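Local coordinates for protein Rho guanine nucleotide exchange factor 3 (Mus musculus, PDB 2Z0Q) that acts as a guanine nucleotide exchange factor for the small GTPases RhoA and RhoB, through the DH-PH module to which this chain corresponds, at residues Leu246-Arg259 with Tyr269-Leu281. Numbering follows the deposited sequence.
Sequences LHVFLFQEVLVITR and YQLYRQPIPVKDL. With SO4 (sulfate ion), chain C; SO4 (sulfate ion), chain D.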
loop_
_atom_site.group_PDB
_atom_site.type_symbol
_atom_site.label_atom_id
_atom_site.label_comp_id
_atom_site.label_asym_id
_atom_site.label_seq_id
_atom_site.Cartn_x
_atom_site.Cartn_y
_atom_site.Cartn_z
ATOM N N LEU A 246 15.323 2.624 -12.122
ATOM C CA LEU A 246 14.610 3.886 -12.071
ATOM C C LEU A 246 13.369 3.783 -11.185
ATOM O O LEU A 246 12.913 2.676 -10.884
ATOM C CB LEU A 246 14.182 4.285 -13.510
ATOM C CG LEU A 246 15.292 4.329 -14.584
ATOM C CD1 LEU A 246 14.733 4.303 -16.011
ATOM C CD2 LEU A 246 16.161 5.562 -14.316
ATOM N N HIS A 247 12.916 4.932 -10.680
ATOM C CA HIS A 247 11.667 4.975 -9.953
ATOM C C HIS A 247 10.824 5.885 -10.828
ATOM O O HIS A 247 11.159 7.070 -11.065
ATOM C CB HIS A 247 11.773 5.575 -8.539
ATOM C CG HIS A 247 10.579 5.242 -7.710
ATOM N ND1 HIS A 247 10.577 4.219 -6.780
ATOM C CD2 HIS A 247 9.309 5.708 -7.764
ATOM C CE1 HIS A 247 9.352 4.075 -6.295
ATOM N NE2 HIS A 247 8.567 4.970 -6.873
ATOM N N VAL A 248 9.713 5.345 -11.310
ATOM C CA VAL A 248 8.876 6.096 -12.214
ATOM C C VAL A 248 7.552 6.490 -11.561
ATOM O O VAL A 248 6.937 5.699 -10.862
ATOM C CB VAL A 248 8.635 5.270 -13.494
ATOM C CG1 VAL A 248 7.743 6.014 -14.441
ATOM C CG2 VAL A 248 9.983 4.939 -14.137
ATOM N N PHE A 249 7.127 7.700 -11.850
ATOM C CA PHE A 249 5.907 8.269 -11.287
ATOM C C PHE A 249 4.932 8.700 -12.378
ATOM O O PHE A 249 5.241 9.564 -13.212
ATOM C CB PHE A 249 6.253 9.526 -10.464
ATOM C CG PHE A 249 7.146 9.256 -9.282
ATOM C CD1 PHE A 249 6.617 8.823 -8.066
ATOM C CD2 PHE A 249 8.523 9.423 -9.390
ATOM C CE1 PHE A 249 7.447 8.561 -6.975
ATOM C CE2 PHE A 249 9.340 9.166 -8.324
ATOM C CZ PHE A 249 8.809 8.733 -7.094
ATOM N N LEU A 250 3.743 8.108 -12.359
ATOM C CA LEU A 250 2.715 8.502 -13.282
ATOM C C LEU A 250 1.712 9.408 -12.534
ATOM O O LEU A 250 0.850 8.924 -11.798
ATOM C CB LEU A 250 1.956 7.279 -13.829
ATOM C CG LEU A 250 0.773 7.680 -14.741
ATOM C CD1 LEU A 250 1.264 8.416 -16.008
ATOM C CD2 LEU A 250 -0.001 6.435 -15.111
ATOM N N PHE A 251 1.859 10.716 -12.700
ATOM C CA PHE A 251 0.897 11.651 -12.115
ATOM C C PHE A 251 -0.228 11.685 -13.168
ATOM O O PHE A 251 -0.032 11.235 -14.292
ATOM C CB PHE A 251 1.537 13.034 -11.937
ATOM C CG PHE A 251 2.569 13.078 -10.835
ATOM C CD1 PHE A 251 2.182 13.146 -9.489
ATOM C CD2 PHE A 251 3.923 13.052 -11.145
ATOM C CE1 PHE A 251 3.138 13.189 -8.461
ATOM C CE2 PHE A 251 4.888 13.092 -10.142
ATOM C CZ PHE A 251 4.495 13.163 -8.785
ATOM N N GLN A 252 -1.407 12.218 -12.834
ATOM C CA GLN A 252 -2.494 12.181 -13.804
ATOM C C GLN A 252 -2.157 12.682 -15.197
ATOM O O GLN A 252 -2.543 12.071 -16.198
ATOM C CB GLN A 252 -3.696 12.972 -13.289
ATOM C CG GLN A 252 -4.957 12.797 -14.142
ATOM C CD GLN A 252 -5.527 11.400 -14.028
ATOM O OE1 GLN A 252 -5.130 10.497 -14.760
ATOM N NE2 GLN A 252 -6.461 11.211 -13.081
ATOM N N GLU A 253 -1.415 13.780 -15.272
ATOM C CA GLU A 253 -1.110 14.363 -16.561
ATOM C C GLU A 253 0.352 14.330 -16.994
ATOM O O GLU A 253 0.676 14.825 -18.070
ATOM C CB GLU A 253 -1.609 15.814 -16.581
ATOM C CG GLU A 253 -3.131 15.926 -16.353
ATOM C CD GLU A 253 -3.607 17.360 -16.460
ATOM O OE1 GLU A 253 -3.407 17.958 -17.533
ATOM O OE2 GLU A 253 -4.158 17.895 -15.474
ATOM N N VAL A 254 1.208 13.736 -16.175
ATOM C CA VAL A 254 2.635 13.714 -16.513
ATOM C C VAL A 254 3.396 12.529 -15.929
ATOM O O VAL A 254 3.185 12.128 -14.778
ATOM C CB VAL A 254 3.313 15.075 -16.093
ATOM C CG1 VAL A 254 3.229 15.248 -14.580
ATOM C CG2 VAL A 254 4.820 15.133 -16.569
ATOM N N LEU A 255 4.288 11.955 -16.751
ATOM C CA LEU A 255 5.125 10.845 -16.310
ATOM C C LEU A 255 6.492 11.416 -15.905
ATOM O O LEU A 255 7.077 12.226 -16.625
ATOM C CB LEU A 255 5.300 9.832 -17.444
ATOM C CG LEU A 255 6.086 8.560 -17.076
ATOM C CD1 LEU A 255 5.152 7.578 -16.381
ATOM C CD2 LEU A 255 6.662 7.878 -18.339
ATOM N N VAL A 256 6.997 11.010 -14.743
ATOM C CA VAL A 256 8.295 11.513 -14.257
ATOM C C VAL A 256 9.190 10.300 -14.013
ATOM O O VAL A 256 8.826 9.367 -13.291
ATOM C CB VAL A 256 8.121 12.347 -12.955
ATOM C CG1 VAL A 256 9.519 12.928 -12.508
ATOM C CG2 VAL A 256 7.165 13.481 -13.222
ATOM N N ILE A 257 10.369 10.309 -14.634
ATOM C CA ILE A 257 11.301 9.189 -14.538
ATOM C C ILE A 257 12.494 9.673 -13.703
ATOM O O ILE A 257 13.066 10.720 -13.992
ATOM C CB ILE A 257 11.812 8.756 -15.969
ATOM C CG1 ILE A 257 10.609 8.341 -16.834
ATOM C CG2 ILE A 257 12.788 7.596 -15.832
ATOM C CD1 ILE A 257 10.966 7.961 -18.286
ATOM N N THR A 258 12.833 8.910 -12.673
ATOM C CA THR A 258 13.889 9.338 -11.751
ATOM C C THR A 258 14.755 8.195 -11.300
ATOM O O THR A 258 14.501 7.037 -11.641
ATOM C CB THR A 258 13.246 9.891 -10.466
ATOM O OG1 THR A 258 12.773 8.786 -9.660
ATOM C CG2 THR A 258 12.078 10.822 -10.816
ATOM N N ARG A 259 15.793 8.554 -10.530
ATOM C CA ARG A 259 16.651 7.577 -9.868
ATOM C C ARG A 259 16.560 7.952 -8.394
ATOM O O ARG A 259 16.600 9.137 -8.062
ATOM C CB ARG A 259 18.098 7.671 -10.355
ATOM C CG ARG A 259 18.255 7.108 -11.764
ATOM C CD ARG A 259 19.545 7.617 -12.373
ATOM N NE ARG A 259 20.712 7.140 -11.663
ATOM C CZ ARG A 259 21.870 7.805 -11.627
ATOM N NH1 ARG A 259 21.986 8.979 -12.251
ATOM N NH2 ARG A 259 22.909 7.289 -10.988
ATOM N N TYR A 269 14.468 11.799 -5.318
ATOM C CA TYR A 269 14.275 11.154 -6.637
ATOM C C TYR A 269 14.743 12.148 -7.703
ATOM O O TYR A 269 14.039 13.102 -8.091
ATOM C CB TYR A 269 12.780 10.768 -6.802
ATOM C CG TYR A 269 12.313 9.877 -5.668
ATOM C CD1 TYR A 269 12.611 8.520 -5.647
ATOM C CD2 TYR A 269 11.686 10.427 -4.549
ATOM C CE1 TYR A 269 12.316 7.728 -4.537
ATOM C CE2 TYR A 269 11.373 9.632 -3.428
ATOM C CZ TYR A 269 11.693 8.309 -3.428
ATOM O OH TYR A 269 11.416 7.564 -2.296
ATOM N N GLN A 270 15.976 11.912 -8.148
ATOM C CA GLN A 270 16.655 12.755 -9.118
ATOM C C GLN A 270 16.091 12.526 -10.526
ATOM O O GLN A 270 16.153 11.392 -11.042
ATOM C CB GLN A 270 18.171 12.429 -9.045
ATOM C CG GLN A 270 19.026 13.296 -9.961
ATOM C CD GLN A 270 20.503 12.925 -9.884
ATOM O OE1 GLN A 270 20.930 12.218 -8.981
ATOM N NE2 GLN A 270 21.275 13.395 -10.846
ATOM N N LEU A 271 15.507 13.563 -11.116
ATOM C CA LEU A 271 14.914 13.370 -12.451
ATOM C C LEU A 271 15.983 12.868 -13.424
ATOM O O LEU A 271 17.093 13.413 -13.476
ATOM C CB LEU A 271 14.253 14.642 -12.975
ATOM C CG LEU A 271 12.745 14.697 -12.637
ATOM C CD1 LEU A 271 12.569 14.941 -11.139
ATOM C CD2 LEU A 271 12.052 15.763 -13.464
ATOM N N TYR A 272 15.630 11.827 -14.188
ATOM C CA TYR A 272 16.552 11.201 -15.162
ATOM C C TYR A 272 16.502 11.881 -16.546
ATOM O O TYR A 272 17.500 11.894 -17.290
ATOM C CB TYR A 272 16.178 9.719 -15.252
ATOM C CG TYR A 272 17.064 8.838 -16.096
ATOM C CD1 TYR A 272 18.398 8.638 -15.748
ATOM C CD2 TYR A 272 16.532 8.106 -17.176
ATOM C CE1 TYR A 272 19.198 7.726 -16.438
ATOM C CE2 TYR A 272 17.330 7.166 -17.886
ATOM C CZ TYR A 272 18.657 6.990 -17.499
ATOM O OH TYR A 272 19.446 6.059 -18.099
ATOM N N ARG A 273 15.345 12.429 -16.885
ATOM C CA ARG A 273 15.111 13.149 -18.136
ATOM C C ARG A 273 14.031 14.145 -17.815
ATOM O O ARG A 273 13.492 14.168 -16.691
ATOM C CB ARG A 273 14.606 12.214 -19.244
ATOM C CG ARG A 273 15.570 11.113 -19.590
ATOM C CD ARG A 273 16.712 11.613 -20.487
ATOM N NE ARG A 273 17.455 10.490 -21.074
ATOM C CZ ARG A 273 18.425 9.821 -20.463
ATOM N NH1 ARG A 273 18.796 10.143 -19.224
ATOM N NH2 ARG A 273 19.056 8.842 -21.110
ATOM N N GLN A 274 13.681 14.947 -18.800
ATOM C CA GLN A 274 12.608 15.910 -18.611
ATOM C C GLN A 274 11.297 15.138 -18.530
ATOM O O GLN A 274 11.155 14.053 -19.095
ATOM C CB GLN A 274 12.594 16.886 -19.764
ATOM C CG GLN A 274 13.962 17.552 -19.871
ATOM C CD GLN A 274 14.030 18.533 -21.002
ATOM O OE1 GLN A 274 13.298 18.415 -21.973
ATOM N NE2 GLN A 274 14.933 19.510 -20.890
ATOM N N PRO A 275 10.331 15.671 -17.786
ATOM C CA PRO A 275 9.042 14.981 -17.650
ATOM C C PRO A 275 8.331 14.817 -18.997
ATOM O O PRO A 275 8.473 15.667 -19.878
ATOM C CB PRO A 275 8.244 15.912 -16.720
ATOM C CG PRO A 275 9.287 16.659 -15.968
ATOM C CD PRO A 275 10.367 16.912 -16.993
ATOM N N ILE A 276 7.559 13.737 -19.137
ATOM C CA ILE A 276 6.783 13.474 -20.340
ATOM C C ILE A 276 5.274 13.683 -20.090
ATOM O O ILE A 276 4.645 12.925 -19.354
ATOM C CB ILE A 276 7.010 12.010 -20.842
ATOM C CG1 ILE A 276 8.497 11.826 -21.209
ATOM C CG2 ILE A 276 6.070 11.687 -22.023
ATOM C CD1 ILE A 276 8.840 10.375 -21.444
ATOM N N PRO A 277 4.677 14.711 -20.711
ATOM C CA PRO A 277 3.235 14.964 -20.531
ATOM C C PRO A 277 2.483 13.746 -21.031
ATOM O O PRO A 277 2.856 13.181 -22.059
ATOM C CB PRO A 277 2.968 16.197 -21.415
ATOM C CG PRO A 277 4.263 16.883 -21.510
ATOM C CD PRO A 277 5.302 15.728 -21.554
ATOM N N VAL A 278 1.440 13.332 -20.314
ATOM C CA VAL A 278 0.679 12.158 -20.710
ATOM C C VAL A 278 0.034 12.336 -22.091
ATOM O O VAL A 278 -0.069 11.359 -22.829
ATOM C CB VAL A 278 -0.394 11.795 -19.623
ATOM C CG1 VAL A 278 -1.422 10.813 -20.159
ATOM C CG2 VAL A 278 0.333 11.137 -18.400
ATOM N N LYS A 279 -0.347 13.565 -22.456
ATOM C CA LYS A 279 -0.964 13.799 -23.781
ATOM C C LYS A 279 0.022 13.501 -24.922
ATOM O O LYS A 279 -0.400 13.272 -26.061
ATOM C CB LYS A 279 -1.428 15.255 -23.941
ATOM C CG LYS A 279 -0.307 16.273 -23.879
ATOM C CD LYS A 279 -0.736 17.672 -24.376
ATOM C CE LYS A 279 0.497 18.606 -24.488
ATOM N NZ LYS A 279 0.172 19.887 -25.193
ATOM N N ASP A 280 1.319 13.535 -24.617
ATOM C CA ASP A 280 2.356 13.278 -25.628
ATOM C C ASP A 280 3.112 11.968 -25.381
ATOM O O ASP A 280 4.168 11.739 -25.965
ATOM C CB ASP A 280 3.387 14.402 -25.640
ATOM C CG ASP A 280 2.763 15.782 -25.789
ATOM O OD1 ASP A 280 1.922 15.960 -26.692
ATOM O OD2 ASP A 280 3.139 16.680 -24.999
ATOM N N LEU A 281 2.601 11.115 -24.511
ATOM C CA LEU A 281 3.321 9.880 -24.186
ATOM C C LEU A 281 2.869 8.736 -25.104
ATOM O O LEU A 281 1.705 8.345 -25.088
ATOM C CB LEU A 281 3.066 9.541 -22.707
ATOM C CG LEU A 281 3.781 8.391 -21.981
ATOM C CD1 LEU A 281 3.347 8.344 -20.508
ATOM C CD2 LEU A 281 3.410 7.073 -22.670
HETATM S S SO4 C . 22.121 7.571 -19.250
HETATM O O1 SO4 C . 23.573 7.743 -19.594
HETATM O O2 SO4 C . 21.992 6.573 -18.120
HETATM O O3 SO4 C . 21.554 8.890 -18.809
HETATM O O4 SO4 C . 21.403 7.111 -20.489
HETATM S S SO4 D . 16.821 9.348 -24.244
HETATM O O1 SO4 D . 17.443 10.662 -24.644
HETATM O O2 SO4 D . 17.900 8.483 -23.672
HETATM O O3 SO4 D . 15.824 9.593 -23.174
HETATM O O4 SO4 D . 16.163 8.674 -25.399
HETATM O O HOH W 1 -0.557 15.857 -20.436
HETATM O O HOH W 2 11.174 12.358 -16.410
HETATM O O HOH W 3 24.055 11.543 -11.594
#
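Tyr269 and Phe249 meet edge to face: CE2 and CZ of the phenylalanine press on one face of the tyrosine ring, CZ 4.0 Å from Tyr269 CG, with the planes 76° apart. Beside them Thr258, a residue small and polar at once, touches Tyr269 CB with OG1 (3.5 Å) while giving its hydroxyl proton to the backbone O of His247, which also accepts a hydrogen bond from Thr258 N. Close by, Val256 CG1, anti to the backbone N (chi1 -177°), lies 3.7 Å from Leu271 CG; the beta-branched valine and the leucine bring no polar side-chain group to this tight, buried side. These strands belong to the PH domain's beta-sheet, in which strand 254-263 pairs antiparallel with 266-271 and then, after a register shift of two, with the short strand 276-277. Leu255 and Ile276 exchange both backbone bonds in that second ladder, and Val278 N closes it on Glu253 O, 2.8 Å away. Pro275 suits the intervening loop, having no N-H to satisfy and a rigid apolar ring, whose CB packs 3.5 Å from Val254 CG2 where Ile226 of helix 224-227 covers them.

Towards the sulfates the contact turns polar and more open. Tyr272 stands between two kinds of neighbour, Leu246 CD2 in a CH-pi contact 3.8 Å from the ring centroid and Arg273 NH1 over the opposite face, while its OH donates to a sulfate that probably came from the crystallisation liquor and is also hydrogen-bonded to Arg242. The long arm of Arg273, bent at chi2 (-78°), carries its guanidinium to two such anions, which lie at its edge in plane, and NH1 also reaches Tyr272 O. A leucine in place of Arg273 would probably deprive both sulfates of this cationic partner, Tyr272 O of this donor and the Tyr272 ring of the group over one face.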